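Local coordinates for protein PKS (Streptomyces albus, PDB 4OQJ) that probably catalyses decarboxylative condensation of acyl chains as a ketosynthase domain of a polyketide synthase that takes part in oxazolomycin biosynthesis, at residues T285-D290 against G439-H444; Y325-G330 against L381-L386. One frame throughout, in Å; residues are numbered along the deposited sequence.

Contact 1 of 2, residues T285-D290 against G439-H444; sequences TAVNND and GGTNAH
The amide of Asn442 gives one N-H to OD1 of Asn288 (ND2 to OD1, 2.9 Å) and the other to OD1 of Asp290 (ND2 to OD1, 2.8 Å). The first bond bends a little, whereas Asp290 is met in the plane of the amide but 43° above its own carboxylate. The planes of the two asparagine amides are 71° apart. A water bridges Asn442 OD1 and Asp290 OD2, donating to both.

Leading up to this cluster the strands pair antiparallel. Ala286 with His444 and Asn288 with Asn442 form the hydrogen-bonded pairs, and Asp290 N to Gly440 O (2.9 Å) carries the pairing into the turn. On the other face, Asn289, its CG anti to the backbone N (chi1 -172°), spends ND2 on Gly439 O and Thr441 OG1, both at 3.0 Å, while its OD1 accepts from Gly291 N. Val287 CG1 lies 3.7 Å from the methyl CG2 of Thr441.

Positive phi favours glycine at both Gly439 and Gly440, and Gly440 CA lies 3.5 Å from Asp290 OD2. Farther out, Thr441 OG1 bonds Ser186 O of the second subunit, Asn288 ND2 reaches Gly304 O, and Asp290 pairs with Lys294, a residue at the potassium site. Asparagine suits these buried places because its amide both donates and accepts: the two bonds from Asn442 ND2 and the water on its OD1 hold that amide in one rotation, while the backbone pairs set the register.

Contact 2 of 2, residues Y325-G330 against L381-L386; sequences YVEAHG and LIKTIL
Glu327 and Lys383 form a buried salt bridge between strand 325-327 and helix 381-386, whose axes run roughly antiparallel and come within 9.3 Å. The glutamate can be traced outward. Its CB points at the helix and lies 3.4 Å from Thr384 OG1; CG, anti to the backbone N (chi1 171°), remains beside the same hydroxyl. The chain then bends at chi2 (67°), turning the carboxylate aside from Thr384 and across the end of the lysine, so that Glu327 CD lies 3.9 Å from Lys383 CD.

At the tip, OE1 accepts from two donors. Lys383 NZ comes in on the syn side, 2.9 Å from Glu327 OE1 and close to the carboxylate plane, while the Tyr325 hydroxyl arrives nearly along the C-O axis, with Tyr325 OH to Glu327 OE1 at 2.7 Å. The other oxygen, OE2, takes the backbone N-H of Val365. Lys383, extended beyond CG, crosses both partners at about a right angle, and its CE is 3.3 Å from Tyr325 OH.

Each residue type fits its place. Lysine has the length to carry its charge from the helix to the sheet while its side chain also packs on Leu45 of helix 38-46. Tyrosine offers a flat ring, with Thr384 OG1 near its edge, and ends in a hydroxyl able to hold OE1. Threonine is small enough for a helix close to the sheet, and its hydroxyl is satisfied by Gly380 O one turn back. Such a grip would probably keep the glutamate ionised in the interior. Helix packed on a mixed sheet is the layered architecture of the thiolase fold, and here the chain passes from the strand through Ala328 to His329 and Gly330, which open the His-Gly-Thr motif of ketosynthases.

How the contacts relate
Read from the N terminus, the chain first lays down 285-290 at the end of strand 280-289, then 325-330, then 381-386 within helix 376-390, and last 439-444, leading into strand 441-448. Contact 2 closes a loop of 50 residues that is nested inside the 148-residue loop closed by contact 1; the two do not cross. Contact 1 joins neighbouring strands, and contact 2 sets a helix on the same sheet two strands farther along, with strand 430-436 between 441-448 and 325-327. Their centres are 16 Å apart and their nearest atoms about 5 Å, without touching. Thus contact 1 joins strands 280-289 and 441-448, and contact 2 fastens helix 376-390 to strand 325-327 of the same sheet.

Contact 1 of 2, residues T285-D290 against G439-H444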
loop_
_atom_site.group_PDB
_atom_site.type_symbol
_atom_site.label_atom_id
_atom_site.label_comp_id
_atom_site.label_asym_id
_atom_site.label_seq_id
_atom_site.Cartn_x
_atom_site.Cartn_y
_atom_site.Cartn_z
ATOM N N THR A 285 -3.766 14.939 -2.049
ATOM C CA THR A 285 -3.534 13.845 -2.986
ATOM C C THR A 285 -4.821 13.067 -3.154
ATOM O O THR A 285 -5.662 13.071 -2.262
ATOM C CB THR A 285 -2.441 12.874 -2.497
ATOM O OG1 THR A 285 -2.913 12.167 -1.338
ATOM C CG2 THR A 285 -1.143 13.606 -2.145
ATOM N N ALA A 286 -4.967 12.390 -4.287
ATOM C CA ALA A 286 -6.120 11.537 -4.513
ATOM C C ALA A 286 -5.711 10.360 -5.376
ATOM O O ALA A 286 -4.814 10.474 -6.213
ATOM C CB ALA A 286 -7.257 12.321 -5.157
ATOM N N VAL A 287 -6.353 9.224 -5.125
ATOM C CA VAL A 287 -6.154 8.015 -5.895
ATOM C C VAL A 287 -7.513 7.393 -6.162
ATOM O O VAL A 287 -8.352 7.340 -5.262
ATOM C CB VAL A 287 -5.252 6.996 -5.155
ATOM C CG1 VAL A 287 -5.144 5.678 -5.948
ATOM C CG2 VAL A 287 -3.894 7.588 -4.887
ATOM N N ASN A 288 -7.739 6.936 -7.393
ATOM C CA ASN A 288 -8.935 6.196 -7.713
ATOM C C ASN A 288 -8.600 5.112 -8.741
ATOM O O ASN A 288 -7.427 4.913 -9.088
ATOM C CB ASN A 288 -10.047 7.144 -8.205
ATOM C CG ASN A 288 -9.787 7.708 -9.594
ATOM O OD1 ASN A 288 -8.888 7.270 -10.292
ATOM N ND2 ASN A 288 -10.603 8.682 -10.009
ATOM N N ASN A 289 -9.609 4.381 -9.183
ATOM C CA ASN A 289 -9.432 3.461 -10.305
ATOM C C ASN A 289 -10.555 3.677 -11.295
ATOM O O ASN A 289 -11.688 4.015 -10.907
ATOM C CB ASN A 289 -9.386 2.003 -9.837
ATOM C CG ASN A 289 -9.011 1.042 -10.952
ATOM O OD1 ASN A 289 -9.852 0.665 -11.787
ATOM N ND2 ASN A 289 -7.746 0.648 -10.984
ATOM N N ASP A 290 -10.254 3.469 -12.575
ATOM C CA ASP A 290 -11.250 3.604 -13.644
ATOM C C ASP A 290 -12.438 2.661 -13.491
ATOM O O ASP A 290 -13.551 2.958 -13.951
ATOM C CB ASP A 290 -10.606 3.340 -15.003
ATOM C CG ASP A 290 -9.578 4.381 -15.371
ATOM O OD1 ASP A 290 -9.673 5.510 -14.855
ATOM O OD2 ASP A 290 -8.681 4.061 -16.175
ATOM N N GLY A 439 -3.882 -0.602 -15.898
ATOM C CA GLY A 439 -4.739 -1.231 -14.909
ATOM C C GLY A 439 -5.683 -0.227 -14.272
ATOM O O GLY A 439 -6.594 -0.591 -13.502
ATOM N N GLY A 440 -5.445 1.046 -14.567
ATOM C CA GLY A 440 -6.424 2.089 -14.321
ATOM C C GLY A 440 -6.399 2.766 -12.967
ATOM O O GLY A 440 -7.340 3.488 -12.642
ATOM N N THR A 441 -5.356 2.558 -12.171
ATOM C CA THR A 441 -5.272 3.295 -10.913
ATOM C C THR A 441 -4.611 4.640 -11.199
ATOM O O THR A 441 -3.489 4.702 -11.707
ATOM C CB THR A 441 -4.529 2.509 -9.830
ATOM O OG1 THR A 441 -5.403 1.488 -9.342
ATOM C CG2 THR A 441 -4.135 3.416 -8.651
ATOM N N ASN A 442 -5.356 5.705 -10.894
ATOM C CA ASN A 442 -4.969 7.078 -11.172
ATOM C C ASN A 442 -4.601 7.818 -9.915
ATOM O O ASN A 442 -5.197 7.594 -8.882
ATOM C CB ASN A 442 -6.111 7.822 -11.844
ATOM C CG ASN A 442 -6.662 7.083 -13.041
ATOM O OD1 ASN A 442 -5.914 6.710 -13.930
ATOM N ND2 ASN A 442 -7.987 6.865 -13.067
ATOM N N ALA A 443 -3.638 8.726 -10.016
ATOM C CA ALA A 443 -3.224 9.546 -8.895
ATOM C C ALA A 443 -2.972 10.978 -9.349
ATOM O O ALA A 443 -2.535 11.213 -10.482
ATOM C CB ALA A 443 -1.989 8.977 -8.261
ATOM N N HIS A 444 -3.270 11.929 -8.471
ATOM C CA HIS A 444 -2.970 13.341 -8.716
ATOM C C HIS A 444 -2.601 13.978 -7.382
ATOM O O HIS A 444 -3.240 13.728 -6.364
ATOM C CB HIS A 444 -4.157 14.052 -9.360
ATOM C CG HIS A 444 -3.857 15.440 -9.859
ATOM N ND1 HIS A 444 -3.282 15.685 -11.091
ATOM C CD2 HIS A 444 -4.075 16.655 -9.296
ATOM C CE1 HIS A 444 -3.177 16.995 -11.270
ATOM N NE2 HIS A 444 -3.660 17.604 -10.202
HETATM O O HOH W 1 -6.647 5.724 -16.270
#

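Contact 2 of 2, residues Y325-G330 against L381-L386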
loop_
_atom_site.group_PDB
_atom_site.type_symbol
_atom_site.label_atom_id
_atom_site.label_comp_id
_atom_site.label_asym_id
_atom_site.label_seq_id
_atom_site.Cartn_x
_atom_site.Cartn_y
_atom_site.Cartn_z
ATOM N N TYR A 325 0.595 25.517 -13.012
ATOM C CA TYR A 325 1.352 24.507 -13.761
ATOM C C TYR A 325 0.763 23.108 -13.512
ATOM O O TYR A 325 0.447 22.753 -12.379
ATOM C CB TYR A 325 2.856 24.508 -13.381
ATOM C CG TYR A 325 3.588 23.443 -14.151
ATOM C CD1 TYR A 325 3.849 23.610 -15.503
ATOM C CD2 TYR A 325 3.968 22.250 -13.552
ATOM C CE1 TYR A 325 4.460 22.629 -16.240
ATOM C CE2 TYR A 325 4.596 21.260 -14.284
ATOM C CZ TYR A 325 4.834 21.457 -15.629
ATOM O OH TYR A 325 5.436 20.477 -16.394
ATOM N N VAL A 326 0.621 22.307 -14.562
ATOM C CA VAL A 326 0.312 20.889 -14.391
ATOM C C VAL A 326 1.380 20.034 -15.055
ATOM O O VAL A 326 1.714 20.223 -16.226
ATOM C CB VAL A 326 -1.078 20.499 -14.978
ATOM C CG1 VAL A 326 -1.251 18.975 -15.020
ATOM C CG2 VAL A 326 -2.200 21.127 -14.176
ATOM N N GLU A 327 1.904 19.090 -14.286
ATOM C CA GLU A 327 2.802 18.082 -14.797
ATOM C C GLU A 327 1.932 16.901 -15.196
ATOM O O GLU A 327 1.445 16.155 -14.346
ATOM C CB GLU A 327 3.862 17.699 -13.755
ATOM C CG GLU A 327 4.739 16.471 -14.099
ATOM C CD GLU A 327 5.685 16.695 -15.294
ATOM O OE1 GLU A 327 5.881 17.852 -15.726
ATOM O OE2 GLU A 327 6.242 15.696 -15.794
ATOM N N ALA A 328 1.736 16.773 -16.499
ATOM C CA ALA A 328 0.922 15.733 -17.098
ATOM C C ALA A 328 1.586 14.370 -17.014
ATOM O O ALA A 328 2.806 14.263 -16.909
ATOM C CB ALA A 328 0.653 16.067 -18.534
ATOM N N HIS A 329 0.771 13.326 -17.054
ATOM C CA HIS A 329 1.287 11.979 -17.231
ATOM C C HIS A 329 2.071 11.952 -18.547
ATOM O O HIS A 329 3.207 11.473 -18.611
ATOM C CB HIS A 329 0.127 10.985 -17.225
ATOM C CG HIS A 329 0.552 9.565 -17.355
ATOM N ND1 HIS A 329 1.423 8.964 -16.475
ATOM C CD2 HIS A 329 0.221 8.624 -18.270
ATOM C CE1 HIS A 329 1.616 7.709 -16.841
ATOM N NE2 HIS A 329 0.901 7.479 -17.928
ATOM N N GLY A 330 1.448 12.484 -19.593
ATOM C CA GLY A 330 2.175 13.012 -20.743
ATOM C C GLY A 330 3.024 12.039 -21.541
ATOM O O GLY A 330 4.212 12.280 -21.753
ATOM N N LEU A 381 7.008 14.409 -10.074
ATOM C CA LEU A 381 6.854 15.138 -8.819
ATOM C C LEU A 381 8.120 15.921 -8.483
ATOM O O LEU A 381 8.051 17.098 -8.104
ATOM C CB LEU A 381 6.501 14.177 -7.680
ATOM C CG LEU A 381 6.358 14.768 -6.268
ATOM C CD1 LEU A 381 5.361 15.919 -6.230
ATOM C CD2 LEU A 381 5.941 13.679 -5.298
ATOM N N ILE A 382 9.278 15.285 -8.646
ATOM C CA ILE A 382 10.527 15.939 -8.306
ATOM C C ILE A 382 10.798 17.091 -9.266
ATOM O O ILE A 382 11.266 18.115 -8.823
ATOM C CB ILE A 382 11.707 14.946 -8.263
ATOM C CG1 ILE A 382 11.542 14.049 -7.031
ATOM C CG2 ILE A 382 13.047 15.694 -8.158
ATOM C CD1 ILE A 382 12.512 12.887 -6.937
ATOM N N LYS A 383 10.460 16.965 -10.551
ATOM C CA LYS A 383 10.600 18.102 -11.463
ATOM C C LYS A 383 9.777 19.262 -10.944
ATOM O O LYS A 383 10.229 20.400 -10.937
ATOM C CB LYS A 383 10.152 17.753 -12.898
ATOM C CG LYS A 383 9.712 18.957 -13.757
ATOM C CD LYS A 383 9.148 18.506 -15.111
ATOM C CE LYS A 383 8.618 19.692 -15.921
ATOM N NZ LYS A 383 8.042 19.204 -17.175
ATOM N N THR A 384 8.554 18.964 -10.519
ATOM C CA THR A 384 7.614 20.003 -10.114
ATOM C C THR A 384 8.080 20.646 -8.811
ATOM O O THR A 384 7.977 21.856 -8.636
ATOM C CB THR A 384 6.176 19.410 -9.964
ATOM O OG1 THR A 384 5.757 18.871 -11.228
ATOM C CG2 THR A 384 5.186 20.462 -9.518
ATOM N N ILE A 385 8.619 19.844 -7.905
ATOM C CA ILE A 385 9.178 20.383 -6.664
ATOM C C ILE A 385 10.339 21.346 -6.946
ATOM O O ILE A 385 10.423 22.408 -6.341
ATOM C CB ILE A 385 9.655 19.252 -5.731
ATOM C CG1 ILE A 385 8.449 18.503 -5.168
ATOM C CG2 ILE A 385 10.512 19.806 -4.586
ATOM C CD1 ILE A 385 8.797 17.189 -4.487
ATOM N N LEU A 386 11.227 20.988 -7.869
ATOM C CA LEU A 386 12.373 21.844 -8.178
ATOM C C LEU A 386 11.938 23.156 -8.837
ATOM O O LEU A 386 12.478 24.223 -8.525
ATOM C CB LEU A 386 13.366 21.103 -9.077
ATOM C CG LEU A 386 14.060 19.917 -8.380
ATOM C CD1 LEU A 386 14.797 19.045 -9.380
ATOM C CD2 LEU A 386 15.036 20.414 -7.312
#